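Local coordinates for protein putative TetR-family transcriptional regulator (Syntrophomonas wolfei subsp. wolfei, PDB 3LWJ) that probably binds DNA as a transcriptional regulator of the TetR family, through a helix-turn-helix motif, and pairs with a second copy of itself, at residues Arg36-Leu41 with Gly47-Tyr52; Arg137-Gly142 with Ser154-Ser159; Leu161-Phe166 with Leu187-Thr192. All coordinates share one frame; numbering follows the deposited sequence.

Contact 1: Arg36-Leu41 with Gly47-Tyr52; sequences RDIIAL and GTFYNY
I39 lays its CG2 methyl over one face of the F49 ring, and this single methyl-on-ring contact carries most of the meeting between segments 36-41 and 47-52. The methyl stands 3.8 Å from the ring centroid, 22° off the ring normal, which makes it a CH-pi contact. It is displaced toward the root of the ring, as I39 CG2 comes within 3.5 Å of F49 CG. I38 adds a second methyl: its CG2 approaches F49 CE1 at 4.1 Å, obliquely to the ring. Two consecutive isoleucines of one helix thus hold a single aromatic side chain of the next.

The torsions bring these groups together. F49 sends CG anti to its own nitrogen (chi1 177°), while in I39 it is CG2 that stands anti to the carbonyl carbon, with CG1 taking the more hindered place between nitrogen and carbonyl. Farther out, I17 of helix 10-28 and I59 of helix 56-79 also touch F49, and I59 reaches I38 as well, so the ring joins the two motif helices to their neighbours. At the start of helix 35-42, D37 OD2 forms a salt bridge with K28 and accepts a hydrogen bond from S34 N.

With an alanine here in place of F49, the I39 and I38 methyls would probably lose the ring they rest on, and a gap would open between the two helices, next to I17 and I59. With no hydrogen bond across, the two helices of the predicted helix-turn-helix meet here through apolar contact, which probably contributes to setting their relative position.

Contact 2: Arg137-Gly142 with Ser154-Ser159; sequences RNIEYG and SPIAHS. With EDO (1,2-ethanediol), chain B.
I139 CD1 meets I156 CG2 at 3.8 Å, the methyl carried on an extended chain (chi2 150°) and the two side chains meeting at a slant; the join is apolar, and no hydrogen bond crosses between the segments. The same I139 CD1 lies 4.4 Å from A157 CB, a small side chain that lets the methyl come within 4.0 Å of A157 N. V153 and I160 of the second helix also touch I139, extending the packing of this one side chain along helix 153-173.

Here helices 118-144 and 153-173 cross steeply in the all-helical body of a TetR-family regulator, and the outer side of 153-173 faces the second subunit, where T192 of that subunit packs on I156.

Polar bonds stay within each segment. On the first helix R137 NH2 makes a salt bridge to E140 OE2 at 2.9 Å; NH2 meets OE2 on the carboxylate's syn side, and OE2 lies in the guanidinium plane. On the second, H158 ND1 donates to S154 O at 2.8 Å from well above the carbonyl plane, while H158 NE2 bonds K170 of the second subunit. S159 OG donates to I156 O.

An ethanediol, probably from the crystallisation liquor, gives its O1 hydroxyl to N138 OD1 at 2.6 Å.

Contact 3: Leu161-Phe166 with Leu187-Thr192; sequences LAIEKF and LSFHKT
F189, which points toward segment 161-166, meets I163 there with one side of its ring. F189 CD2 lies 3.9 Å from I163 CG2, with CE2 scarcely farther, and the methyl approaches at a slant to the ring. I163 sends CG1 anti to its own nitrogen (chi1 -165°), which places CG2 between nitrogen and carbonyl carbon and brings that methyl up to the second helix.

H190, the next residue, starts off across the line of approach but bends its imidazole back, so that H190 CE1 also comes to 3.9 Å from I163 CG2. One methyl therefore serves two neighbouring rings, each side chain running past I163 in the opposite direction. The two rings also meet each other: F189 CD2 stands 3.6 Å above the imidazole plane, over its centre, while H190 CE1 lies in plane at the edge of the phenyl ring. A hydrogen bond from H190 ND1 to V186 O ties the imidazole to its own helix and limits its rotation. On the first helix, E164 OE2 is 5.1 Å from H190 NE2, and K93 of helix 85-102 touches both side chains, leaving the charge of H190 open.

Beyond the rings, K191 NZ bonds T192 OG1 at 3.0 Å along the second helix. S159 of the second subunit packs on F189, so this ring lies between its own helix 153-173 and the partner chain. Helices 153-173 and 179-195 pack together and both touch the second subunit, consistent with the TetR-family dimer, in which two helices of each subunit commonly build a four-helix interface.

All three contacts are buried helix-helix packings in which no hydrogen bond crosses between the segments, yet their settings differ. Contact 1 stands apart in the predicted DNA-binding region, with its centre about 40 Å from that of contact 2 and about 39 Å from that of contact 3, and no other chain touches it. Contacts 2 and 3 share helix 153-173, have centres about 13 Å apart and meet where S159 OG packs on F189 CZ at 4.2 Å; both also touch the second subunit. Their chemistry follows place: aliphatic groups on one aromatic ring in contact 1, purely aliphatic groups in contact 2, and one methyl against two rings in contact 3.

Contact 1: Arg36-Leu41 with Gly47-Tyr52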
ATOM      1  N   ARG A  36      15.501 -19.015  18.168  1.00 32.38           N
ATOM      2  CA  ARG A  36      16.663 -19.925  18.193  1.00 33.46           C
ATOM      3  C   ARG A  36      17.744 -19.549  17.169  1.00 34.31           C
ATOM      4  O   ARG A  36      18.917 -19.452  17.523  1.00 35.91           O
ATOM      5  CB  ARG A  36      16.216 -21.373  17.958  1.00 32.02           C
ATOM      6  N   ASP A  37      17.340 -19.363  15.907  1.00 33.74           N
ATOM      7  CA  ASP A  37      18.246 -18.984  14.801  1.00 32.41           C
ATOM      8  C   ASP A  37      18.941 -17.672  15.097  1.00 32.57           C
ATOM      9  O   ASP A  37      20.146 -17.532  14.886  1.00 33.61           O
ATOM     10  CB  ASP A  37      17.477 -18.799  13.471  1.00 33.40           C
ATOM     11  CG  ASP A  37      16.687 -20.044  13.050  1.00 35.25           C
ATOM     12  OD1 ASP A  37      17.057 -21.159  13.505  1.00 32.72           O
ATOM     13  OD2 ASP A  37      15.700 -19.901  12.270  1.00 32.11           O
ATOM     14  N   ILE A  38      18.154 -16.701  15.560  1.00 31.20           N
ATOM     15  CA  ILE A  38      18.662 -15.378  15.887  1.00 30.90           C
ATOM     16  C   ILE A  38      19.630 -15.418  17.062  1.00 32.89           C
ATOM     17  O   ILE A  38      20.714 -14.847  16.964  1.00 30.92           O
ATOM     18  CB  ILE A  38      17.527 -14.406  16.231  1.00 31.80           C
ATOM     19  CG1 ILE A  38      16.591 -14.233  15.020  1.00 24.20           C
ATOM     20  CG2 ILE A  38      18.134 -13.076  16.716  1.00 33.04           C
ATOM     21  CD1 ILE A  38      15.267 -13.459  15.325  1.00 18.36           C
ATOM     22  N   ILE A  39      19.254 -16.099  18.156  1.00 34.90           N
ATOM     23  CA  ILE A  39      20.147 -16.218  19.324  1.00 36.13           C
ATOM     24  C   ILE A  39      21.457 -16.905  18.896  1.00 35.34           C
ATOM     25  O   ILE A  39      22.524 -16.384  19.179  1.00 34.91           O
ATOM     26  CB  ILE A  39      19.493 -16.895  20.612  1.00 38.09           C
ATOM     27  CG1 ILE A  39      19.122 -18.361  20.385  1.00 43.83           C
ATOM     28  CG2 ILE A  39      18.262 -16.128  21.102  1.00 34.33           C
ATOM     29  CD1 ILE A  39      18.769 -19.122  21.656  1.00 43.81           C
ATOM     30  N   ALA A  40      21.372 -18.009  18.145  1.00 35.54           N
ATOM     31  CA  ALA A  40      22.563 -18.711  17.626  1.00 34.53           C
ATOM     32  C   ALA A  40      23.456 -17.826  16.748  1.00 34.47           C
ATOM     33  O   ALA A  40      24.657 -17.787  16.934  1.00 35.00           O
ATOM     34  CB  ALA A  40      22.165 -19.986  16.874  1.00 32.73           C
ATOM     35  N   LEU A  41      22.878 -17.109  15.796  1.00 38.78           N
ATOM     36  CA  LEU A  41      23.672 -16.230  14.918  1.00 39.79           C
ATOM     37  C   LEU A  41      24.169 -14.951  15.631  1.00 41.04           C
ATOM     38  O   LEU A  41      25.203 -14.391  15.266  1.00 40.32           O
ATOM     39  CB  LEU A  41      22.851 -15.842  13.687  1.00 40.58           C
ATOM     40  CG  LEU A  41      23.589 -15.212  12.501  1.00 38.65           C
ATOM     41  CD1 LEU A  41      24.419 -16.278  11.759  1.00 35.16           C
ATOM     42  CD2 LEU A  41      22.571 -14.532  11.582  1.00 28.07           C
ATOM     43  N   GLY A  47      19.831 -16.249  27.760  1.00 51.20           N
ATOM     44  CA  GLY A  47      19.534 -15.376  28.909  1.00 51.33           C
ATOM     45  C   GLY A  47      19.685 -13.869  28.679  1.00 51.60           C
ATOM     46  O   GLY A  47      18.823 -13.097  29.106  1.00 51.69           O
ATOM     47  N   THR A  48      20.774 -13.446  28.025  1.00 50.94           N
ATOM     48  CA  THR A  48      20.996 -12.018  27.690  1.00 50.03           C
ATOM     49  C   THR A  48      20.022 -11.515  26.619  1.00 48.85           C
ATOM     50  O   THR A  48      19.514 -10.389  26.700  1.00 46.04           O
ATOM     51  CB  THR A  48      22.415 -11.752  27.146  1.00 49.54           C
ATOM     52  OG1 THR A  48      23.381 -12.391  27.987  1.00 51.50           O
ATOM     53  CG2 THR A  48      22.688 -10.252  27.081  1.00 47.64           C
ATOM     54  N   PHE A  49      19.798 -12.341  25.600  1.00 48.21           N
ATOM     55  CA  PHE A  49      18.795 -12.038  24.580  1.00 47.13           C
ATOM     56  C   PHE A  49      17.475 -11.562  25.220  1.00 46.27           C
ATOM     57  O   PHE A  49      16.888 -10.562  24.782  1.00 46.71           O
ATOM     58  CB  PHE A  49      18.532 -13.266  23.699  1.00 46.79           C
ATOM     59  CG  PHE A  49      17.467 -13.045  22.666  1.00 45.04           C
ATOM     60  CD1 PHE A  49      17.792 -12.508  21.430  1.00 39.38           C
ATOM     61  CD2 PHE A  49      16.136 -13.355  22.942  1.00 45.78           C
ATOM     62  CE1 PHE A  49      16.812 -12.291  20.476  1.00 43.71           C
ATOM     63  CE2 PHE A  49      15.135 -13.139  21.988  1.00 50.13           C
ATOM     64  CZ  PHE A  49      15.475 -12.604  20.751  1.00 46.66           C
ATOM     65  N   TYR A  50      17.027 -12.281  26.254  1.00 44.68           N
ATOM     66  CA  TYR A  50      15.759 -11.978  26.930  1.00 43.84           C
ATOM     67  C   TYR A  50      15.764 -10.719  27.823  1.00 42.23           C
ATOM     68  O   TYR A  50      14.692 -10.250  28.240  1.00 40.80           O
ATOM     69  CB  TYR A  50      15.284 -13.187  27.736  1.00 44.61           C
ATOM     70  CG  TYR A  50      14.698 -14.296  26.891  1.00 47.74           C
ATOM     71  CD1 TYR A  50      13.493 -14.117  26.214  1.00 42.52           C
ATOM     72  CD2 TYR A  50      15.330 -15.536  26.801  1.00 51.39           C
ATOM     73  CE1 TYR A  50      12.950 -15.136  25.451  1.00 46.70           C
ATOM     74  CE2 TYR A  50      14.788 -16.560  26.045  1.00 49.75           C
ATOM     75  CZ  TYR A  50      13.603 -16.355  25.374  1.00 47.04           C
ATOM     76  OH  TYR A  50      13.071 -17.373  24.627  1.00 48.50           O
ATOM     77  N   ASN A  51      16.949 -10.176  28.109  1.00 40.54           N
ATOM     78  CA  ASN A  51      17.052  -8.859  28.736  1.00 39.16           C
ATOM     79  C   ASN A  51      16.562  -7.781  27.783  1.00 38.48           C
ATOM     80  O   ASN A  51      16.134  -6.727  28.237  1.00 38.58           O
ATOM     81  CB  ASN A  51      18.496  -8.543  29.185  1.00 39.28           C
ATOM     82  CG  ASN A  51      18.939  -9.367  30.392  1.00 41.57           C
ATOM     83  OD1 ASN A  51      18.117  -9.840  31.181  1.00 33.91           O
ATOM     84  ND2 ASN A  51      20.252  -9.522  30.549  1.00 45.40           N
ATOM     85  N   TYR A  52      16.617  -8.062  26.474  1.00 37.92           N
ATOM     86  CA  TYR A  52      16.202  -7.118  25.412  1.00 38.84           C
ATOM     87  C   TYR A  52      14.845  -7.457  24.738  1.00 38.04           C
ATOM     88  O   TYR A  52      14.021  -6.558  24.500  1.00 35.18           O
ATOM     89  CB  TYR A  52      17.290  -7.030  24.313  1.00 38.56           C
ATOM     90  CG  TYR A  52      18.678  -6.680  24.819  1.00 40.68           C
ATOM     91  CD1 TYR A  52      19.090  -5.348  24.952  1.00 41.28           C
ATOM     92  CD2 TYR A  52      19.578  -7.687  25.164  1.00 43.88           C
ATOM     93  CE1 TYR A  52      20.362  -5.037  25.424  1.00 44.51           C
ATOM     94  CE2 TYR A  52      20.842  -7.393  25.638  1.00 47.02           C
ATOM     95  CZ  TYR A  52      21.231  -6.072  25.767  1.00 46.32           C
ATOM     96  OH  TYR A  52      22.493  -5.809  26.227  1.00 45.39           O
TER

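Contact 2: Arg137-Gly142 with Ser154-Ser159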
ATOM      1  N   ARG A 137       0.760  16.507  12.200  1.00 26.59           N
ATOM      2  CA  ARG A 137       1.224  17.719  12.923  1.00 27.56           C
ATOM      3  C   ARG A 137       1.756  18.702  11.900  1.00 26.49           C
ATOM      4  O   ARG A 137       1.424  19.864  11.948  1.00 25.86           O
ATOM      5  CB  ARG A 137       2.353  17.446  13.921  1.00 29.50           C
ATOM      6  CG  ARG A 137       2.110  16.410  15.027  1.00 36.35           C
ATOM      7  CD  ARG A 137       1.006  16.792  15.982  1.00 47.17           C
ATOM      8  NE  ARG A 137      -0.311  16.454  15.427  1.00 56.36           N
ATOM      9  CZ  ARG A 137      -0.915  15.265  15.519  1.00 58.01           C
ATOM     10  NH1 ARG A 137      -0.337  14.235  16.139  1.00 53.58           N
ATOM     11  NH2 ARG A 137      -2.125  15.114  14.978  1.00 61.40           N
ATOM     12  N   ASN A 138       2.566  18.222  10.957  1.00 24.31           N
ATOM     13  CA  ASN A 138       3.175  19.115   9.968  1.00 25.48           C
ATOM     14  C   ASN A 138       2.175  19.713   9.005  1.00 25.22           C
ATOM     15  O   ASN A 138       2.313  20.876   8.652  1.00 25.54           O
ATOM     16  CB  ASN A 138       4.277  18.417   9.188  1.00 27.03           C
ATOM     17  CG  ASN A 138       5.348  17.798  10.102  1.00 33.35           C
ATOM     18  OD1 ASN A 138       5.877  16.728   9.810  1.00 43.69           O
ATOM     19  ND2 ASN A 138       5.650  18.464  11.204  1.00 32.88           N
ATOM     20  N   ILE A 139       1.153  18.940   8.599  1.00 24.32           N
ATOM     21  CA  ILE A 139       0.086  19.502   7.769  1.00 23.47           C
ATOM     22  C   ILE A 139      -0.716  20.556   8.561  1.00 25.10           C
ATOM     23  O   ILE A 139      -1.059  21.607   8.036  1.00 24.72           O
ATOM     24  CB  ILE A 139      -0.853  18.421   7.241  1.00 23.90           C
ATOM     25  CG1 ILE A 139      -0.098  17.561   6.205  1.00 26.64           C
ATOM     26  CG2 ILE A 139      -2.078  19.065   6.608  1.00 18.63           C
ATOM     27  CD1 ILE A 139      -0.560  16.133   6.114  1.00 29.28           C
ATOM     28  N   GLU A 140      -0.991  20.260   9.824  1.00 24.16           N
ATOM     29  CA  GLU A 140      -1.735  21.163  10.686  1.00 25.81           C
ATOM     30  C   GLU A 140      -1.044  22.519  10.797  1.00 26.97           C
ATOM     31  O   GLU A 140      -1.678  23.577  10.611  1.00 28.55           O
ATOM     32  CB  GLU A 140      -1.929  20.533  12.054  1.00 22.73           C
ATOM     33  CG  GLU A 140      -2.922  19.398  12.057  1.00 32.62           C
ATOM     34  CD  GLU A 140      -2.978  18.737  13.415  1.00 33.97           C
ATOM     35  OE1 GLU A 140      -2.905  19.499  14.389  1.00 44.38           O
ATOM     36  OE2 GLU A 140      -3.049  17.489  13.530  1.00 36.48           O
ATOM     37  N   TYR A 141       0.262  22.473  11.050  1.00 26.49           N
ATOM     38  CA  TYR A 141       1.080  23.671  11.109  1.00 27.92           C
ATOM     39  C   TYR A 141       0.912  24.500   9.831  1.00 29.07           C
ATOM     40  O   TYR A 141       0.681  25.709   9.894  1.00 26.98           O
ATOM     41  CB  TYR A 141       2.548  23.302  11.366  1.00 26.63           C
ATOM     42  CG  TYR A 141       3.454  24.477  11.616  1.00 30.35           C
ATOM     43  CD1 TYR A 141       3.455  25.132  12.846  1.00 34.74           C
ATOM     44  CD2 TYR A 141       4.325  24.925  10.626  1.00 27.71           C
ATOM     45  CE1 TYR A 141       4.309  26.236  13.080  1.00 36.60           C
ATOM     46  CE2 TYR A 141       5.177  26.000  10.844  1.00 35.71           C
ATOM     47  CZ  TYR A 141       5.157  26.658  12.064  1.00 31.51           C
ATOM     48  OH  TYR A 141       5.990  27.720  12.246  1.00 37.37           O
ATOM     49  N   GLY A 142       0.975  23.849   8.673  1.00 28.61           N
ATOM     50  CA  GLY A 142       0.829  24.566   7.400  1.00 26.71           C
ATOM     51  C   GLY A 142      -0.537  25.212   7.196  1.00 26.78           C
ATOM     52  O   GLY A 142      -0.643  26.239   6.493  1.00 25.61           O
ATOM     53  N   SER A 154      -6.208  13.874   8.157  1.00 21.18           N
ATOM     54  CA  SER A 154      -5.917  12.448   8.144  1.00 21.06           C
ATOM     55  C   SER A 154      -5.883  11.827   6.739  1.00 22.77           C
ATOM     56  O   SER A 154      -4.966  11.075   6.444  1.00 22.93           O
ATOM     57  CB  SER A 154      -6.879  11.673   9.042  1.00 23.08           C
ATOM     58  OG  SER A 154      -6.608  10.301   8.921  1.00 23.82           O
ATOM     59  N   PRO A 155      -6.843  12.162   5.858  1.00 22.12           N
ATOM     60  CA  PRO A 155      -6.726  11.674   4.461  1.00 21.66           C
ATOM     61  C   PRO A 155      -5.440  12.097   3.753  1.00 23.03           C
ATOM     62  O   PRO A 155      -4.865  11.326   2.950  1.00 23.44           O
ATOM     63  CB  PRO A 155      -7.926  12.303   3.754  1.00 22.23           C
ATOM     64  CG  PRO A 155      -8.936  12.673   4.898  1.00 24.66           C
ATOM     65  CD  PRO A 155      -8.032  13.012   6.058  1.00 23.20           C
ATOM     66  N   ILE A 156      -4.970  13.306   4.015  1.00 22.74           N
ATOM     67  CA  ILE A 156      -3.700  13.729   3.416  1.00 20.14           C
ATOM     68  C   ILE A 156      -2.501  12.948   3.958  1.00 19.43           C
ATOM     69  O   ILE A 156      -1.632  12.531   3.186  1.00 22.78           O
ATOM     70  CB  ILE A 156      -3.438  15.243   3.536  1.00 22.10           C
ATOM     71  CG1 ILE A 156      -4.641  16.075   3.021  1.00 17.79           C
ATOM     72  CG2 ILE A 156      -2.185  15.611   2.764  1.00 16.65           C
ATOM     73  CD1 ILE A 156      -5.226  15.632   1.733  1.00 21.94           C
ATOM     74  N   ALA A 157      -2.464  12.700   5.255  1.00 20.25           N
ATOM     75  CA  ALA A 157      -1.348  11.972   5.888  1.00 19.42           C
ATOM     76  C   ALA A 157      -1.345  10.530   5.386  1.00 18.80           C
ATOM     77  O   ALA A 157      -0.299   9.980   5.012  1.00 16.35           O
ATOM     78  CB  ALA A 157      -1.484  12.049   7.406  1.00 18.35           C
ATOM     79  N   HIS A 158      -2.539   9.944   5.302  1.00 15.81           N
ATOM     80  CA  HIS A 158      -2.691   8.620   4.729  1.00 20.21           C
ATOM     81  C   HIS A 158      -2.261   8.573   3.258  1.00 23.24           C
ATOM     82  O   HIS A 158      -1.588   7.625   2.840  1.00 24.15           O
ATOM     83  CB  HIS A 158      -4.137   8.115   4.875  1.00 22.72           C
ATOM     84  CG  HIS A 158      -4.462   7.603   6.237  1.00 21.92           C
ATOM     85  ND1 HIS A 158      -4.935   8.412   7.249  1.00 22.34           N
ATOM     86  CD2 HIS A 158      -4.412   6.351   6.749  1.00 25.13           C
ATOM     87  CE1 HIS A 158      -5.177   7.677   8.320  1.00 23.79           C
ATOM     88  NE2 HIS A 158      -4.856   6.423   8.048  1.00 26.49           N
ATOM     89  N   SER A 159      -2.573   9.607   2.472  1.00 23.73           N
ATOM     90  CA  SER A 159      -2.142   9.595   1.074  1.00 18.52           C
ATOM     91  C   SER A 159      -0.650   9.672   0.900  1.00 20.51           C
ATOM     92  O   SER A 159      -0.098   9.015  -0.010  1.00 21.02           O
ATOM     93  CB  SER A 159      -2.847  10.696   0.261  1.00 23.44           C
ATOM     94  OG  SER A 159      -2.338  11.997   0.493  1.00 21.91           O
TER
HETATM   95  C1  EDO B 202       4.631  15.741   7.012  1.00 51.58           C
HETATM   96  O1  EDO B 202       6.043  15.923   7.297  1.00 49.10           O
HETATM   97  C2  EDO B 202       4.131  15.780   5.564  1.00 47.90           C
HETATM   98  O2  EDO B 202       4.304  17.039   4.886  1.00 48.90           O

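Contact 3: Leu161-Phe166 with Leu187-Thr192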
ATOM      1  N   LEU A 161       1.631   8.601   3.217  1.00 23.08           N
ATOM      2  CA  LEU A 161       2.104   7.299   3.616  1.00 21.13           C
ATOM      3  C   LEU A 161       1.845   6.264   2.541  1.00 22.11           C
ATOM      4  O   LEU A 161       2.738   5.496   2.206  1.00 19.20           O
ATOM      5  CB  LEU A 161       1.501   6.832   4.947  1.00 23.39           C
ATOM      6  CG  LEU A 161       2.125   5.535   5.520  1.00 22.43           C
ATOM      7  CD1 LEU A 161       3.634   5.589   5.515  1.00 30.29           C
ATOM      8  CD2 LEU A 161       1.619   5.250   6.927  1.00 32.21           C
ATOM      9  N   ALA A 162       0.639   6.270   1.979  1.00 21.60           N
ATOM     10  CA  ALA A 162       0.256   5.256   0.980  1.00 19.65           C
ATOM     11  C   ALA A 162       1.145   5.277  -0.255  1.00 16.66           C
ATOM     12  O   ALA A 162       1.598   4.217  -0.742  1.00 18.67           O
ATOM     13  CB  ALA A 162      -1.247   5.388   0.601  1.00 16.21           C
ATOM     14  N   ILE A 163       1.380   6.448  -0.827  1.00 20.79           N
ATOM     15  CA  ILE A 163       2.205   6.522  -2.037  1.00 18.81           C
ATOM     16  C   ILE A 163       3.651   6.144  -1.723  1.00 18.77           C
ATOM     17  O   ILE A 163       4.383   5.545  -2.551  1.00 22.63           O
ATOM     18  CB  ILE A 163       2.087   7.891  -2.771  1.00 18.85           C
ATOM     19  CG1 ILE A 163       2.652   7.838  -4.198  1.00 24.51           C
ATOM     20  CG2 ILE A 163       2.773   9.007  -2.025  1.00 14.20           C
ATOM     21  CD1 ILE A 163       2.300   6.633  -4.987  1.00 31.33           C
ATOM     22  N   GLU A 164       4.098   6.528  -0.545  1.00 20.46           N
ATOM     23  CA  GLU A 164       5.452   6.167  -0.126  1.00 20.90           C
ATOM     24  C   GLU A 164       5.539   4.644   0.015  1.00 20.09           C
ATOM     25  O   GLU A 164       6.461   4.032  -0.471  1.00 20.80           O
ATOM     26  CB  GLU A 164       5.817   6.864   1.182  1.00 20.50           C
ATOM     27  CG  GLU A 164       6.072   8.353   1.006  1.00 24.91           C
ATOM     28  CD  GLU A 164       6.404   9.067   2.284  1.00 26.33           C
ATOM     29  OE1 GLU A 164       6.078   8.543   3.360  1.00 23.32           O
ATOM     30  OE2 GLU A 164       6.956  10.179   2.199  1.00 24.83           O
ATOM     31  N   LYS A 165       4.550   4.021   0.654  1.00 22.00           N
ATOM     32  CA  LYS A 165       4.574   2.579   0.824  1.00 21.81           C
ATOM     33  C   LYS A 165       4.530   1.875  -0.540  1.00 19.89           C
ATOM     34  O   LYS A 165       5.205   0.876  -0.781  1.00 19.53           O
ATOM     35  CB  LYS A 165       3.299   2.102   1.542  1.00 26.03           C
ATOM     36  CG  LYS A 165       3.261   1.926   2.991  1.00 33.44           C
ATOM     37  CD  LYS A 165       1.799   1.518   3.402  1.00 37.24           C
ATOM     38  CE  LYS A 165       1.576   0.000   3.378  1.00 31.90           C
ATOM     39  NZ  LYS A 165       2.200  -0.715   4.582  1.00 26.77           N
ATOM     40  N   PHE A 166       3.610   2.303  -1.373  1.00 24.55           N
ATOM     41  CA  PHE A 166       3.377   1.644  -2.674  1.00 22.51           C
ATOM     42  C   PHE A 166       4.573   1.795  -3.622  1.00 22.93           C
ATOM     43  O   PHE A 166       4.967   0.845  -4.259  1.00 22.06           O
ATOM     44  CB  PHE A 166       2.154   2.197  -3.376  1.00 22.43           C
ATOM     45  CG  PHE A 166       1.750   1.408  -4.626  1.00 17.97           C
ATOM     46  CD1 PHE A 166       1.743   0.030  -4.616  1.00 22.67           C
ATOM     47  CD2 PHE A 166       1.337   2.057  -5.766  1.00 27.46           C
ATOM     48  CE1 PHE A 166       1.347  -0.716  -5.719  1.00 25.85           C
ATOM     49  CE2 PHE A 166       0.939   1.328  -6.892  1.00 35.92           C
ATOM     50  CZ  PHE A 166       0.944  -0.074  -6.857  1.00 23.39           C
ATOM     51  N   LEU A 187       7.850  12.709  -5.627  1.00 23.73           N
ATOM     52  CA  LEU A 187       7.953  14.184  -5.636  1.00 24.51           C
ATOM     53  C   LEU A 187       6.970  14.809  -6.599  1.00 21.93           C
ATOM     54  O   LEU A 187       6.383  15.841  -6.322  1.00 22.73           O
ATOM     55  CB  LEU A 187       9.369  14.638  -6.020  1.00 23.98           C
ATOM     56  CG  LEU A 187      10.500  14.121  -5.140  1.00 24.63           C
ATOM     57  CD1 LEU A 187      11.881  14.603  -5.719  1.00 18.91           C
ATOM     58  CD2 LEU A 187      10.279  14.504  -3.709  1.00 30.60           C
ATOM     59  N   SER A 188       6.782  14.171  -7.736  1.00 22.50           N
ATOM     60  CA  SER A 188       5.834  14.686  -8.717  1.00 23.05           C
ATOM     61  C   SER A 188       4.446  14.681  -8.145  1.00 21.80           C
ATOM     62  O   SER A 188       3.745  15.663  -8.267  1.00 20.76           O
ATOM     63  CB  SER A 188       5.841  13.859  -9.999  1.00 19.45           C
ATOM     64  OG  SER A 188       4.933  14.431 -10.942  1.00 20.20           O
ATOM     65  N   PHE A 189       4.031  13.566  -7.516  1.00 20.15           N
ATOM     66  CA  PHE A 189       2.705  13.540  -6.916  1.00 19.19           C
ATOM     67  C   PHE A 189       2.485  14.654  -5.861  1.00 19.08           C
ATOM     68  O   PHE A 189       1.393  15.309  -5.805  1.00 21.41           O
ATOM     69  CB  PHE A 189       2.431  12.177  -6.253  1.00 18.63           C
ATOM     70  CG  PHE A 189       1.366  12.252  -5.199  1.00 25.71           C
ATOM     71  CD1 PHE A 189       0.044  12.388  -5.568  1.00 28.19           C
ATOM     72  CD2 PHE A 189       1.683  12.277  -3.849  1.00 21.53           C
ATOM     73  CE1 PHE A 189      -0.942  12.511  -4.609  1.00 22.73           C
ATOM     74  CE2 PHE A 189       0.684  12.348  -2.879  1.00 29.63           C
ATOM     75  CZ  PHE A 189      -0.614  12.478  -3.252  1.00 22.74           C
ATOM     76  N   HIS A 190       3.466  14.853  -4.980  1.00 19.52           N
ATOM     77  CA  HIS A 190       3.323  15.887  -3.923  1.00 24.13           C
ATOM     78  C   HIS A 190       3.269  17.300  -4.496  1.00 24.08           C
ATOM     79  O   HIS A 190       2.518  18.156  -3.995  1.00 26.58           O
ATOM     80  CB  HIS A 190       4.404  15.759  -2.858  1.00 20.61           C
ATOM     81  CG  HIS A 190       4.220  14.563  -1.988  1.00 25.54           C
ATOM     82  ND1 HIS A 190       4.779  13.338  -2.285  1.00 21.40           N
ATOM     83  CD2 HIS A 190       3.508  14.385  -0.857  1.00 22.86           C
ATOM     84  CE1 HIS A 190       4.435  12.466  -1.359  1.00 28.17           C
ATOM     85  NE2 HIS A 190       3.663  13.072  -0.483  1.00 22.50           N
ATOM     86  N   LYS A 191       3.983  17.521  -5.607  1.00 30.37           N
ATOM     87  CA  LYS A 191       3.897  18.786  -6.333  1.00 28.21           C
ATOM     88  C   LYS A 191       2.482  19.025  -6.843  1.00 26.25           C
ATOM     89  O   LYS A 191       1.893  20.086  -6.608  1.00 24.89           O
ATOM     90  CB  LYS A 191       4.898  18.860  -7.485  1.00 30.89           C
ATOM     91  CG  LYS A 191       4.696  20.112  -8.420  1.00 40.90           C
ATOM     92  CD  LYS A 191       5.211  19.889  -9.879  1.00 53.15           C
ATOM     93  CE  LYS A 191       4.460  18.765 -10.660  1.00 55.55           C
ATOM     94  NZ  LYS A 191       3.004  19.006 -10.913  1.00 46.25           N
ATOM     95  N   THR A 192       1.944  18.042  -7.541  1.00 23.56           N
ATOM     96  CA  THR A 192       0.571  18.151  -8.042  1.00 25.08           C
ATOM     97  C   THR A 192      -0.455  18.294  -6.918  1.00 22.23           C
ATOM     98  O   THR A 192      -1.427  19.054  -7.043  1.00 23.43           O
ATOM     99  CB  THR A 192       0.195  16.957  -8.887  1.00 24.27           C
ATOM    100  OG1 THR A 192       1.088  16.869 -10.005  1.00 25.61           O
ATOM    101  CG2 THR A 192      -1.209  17.082  -9.412  1.00 21.67           C
TER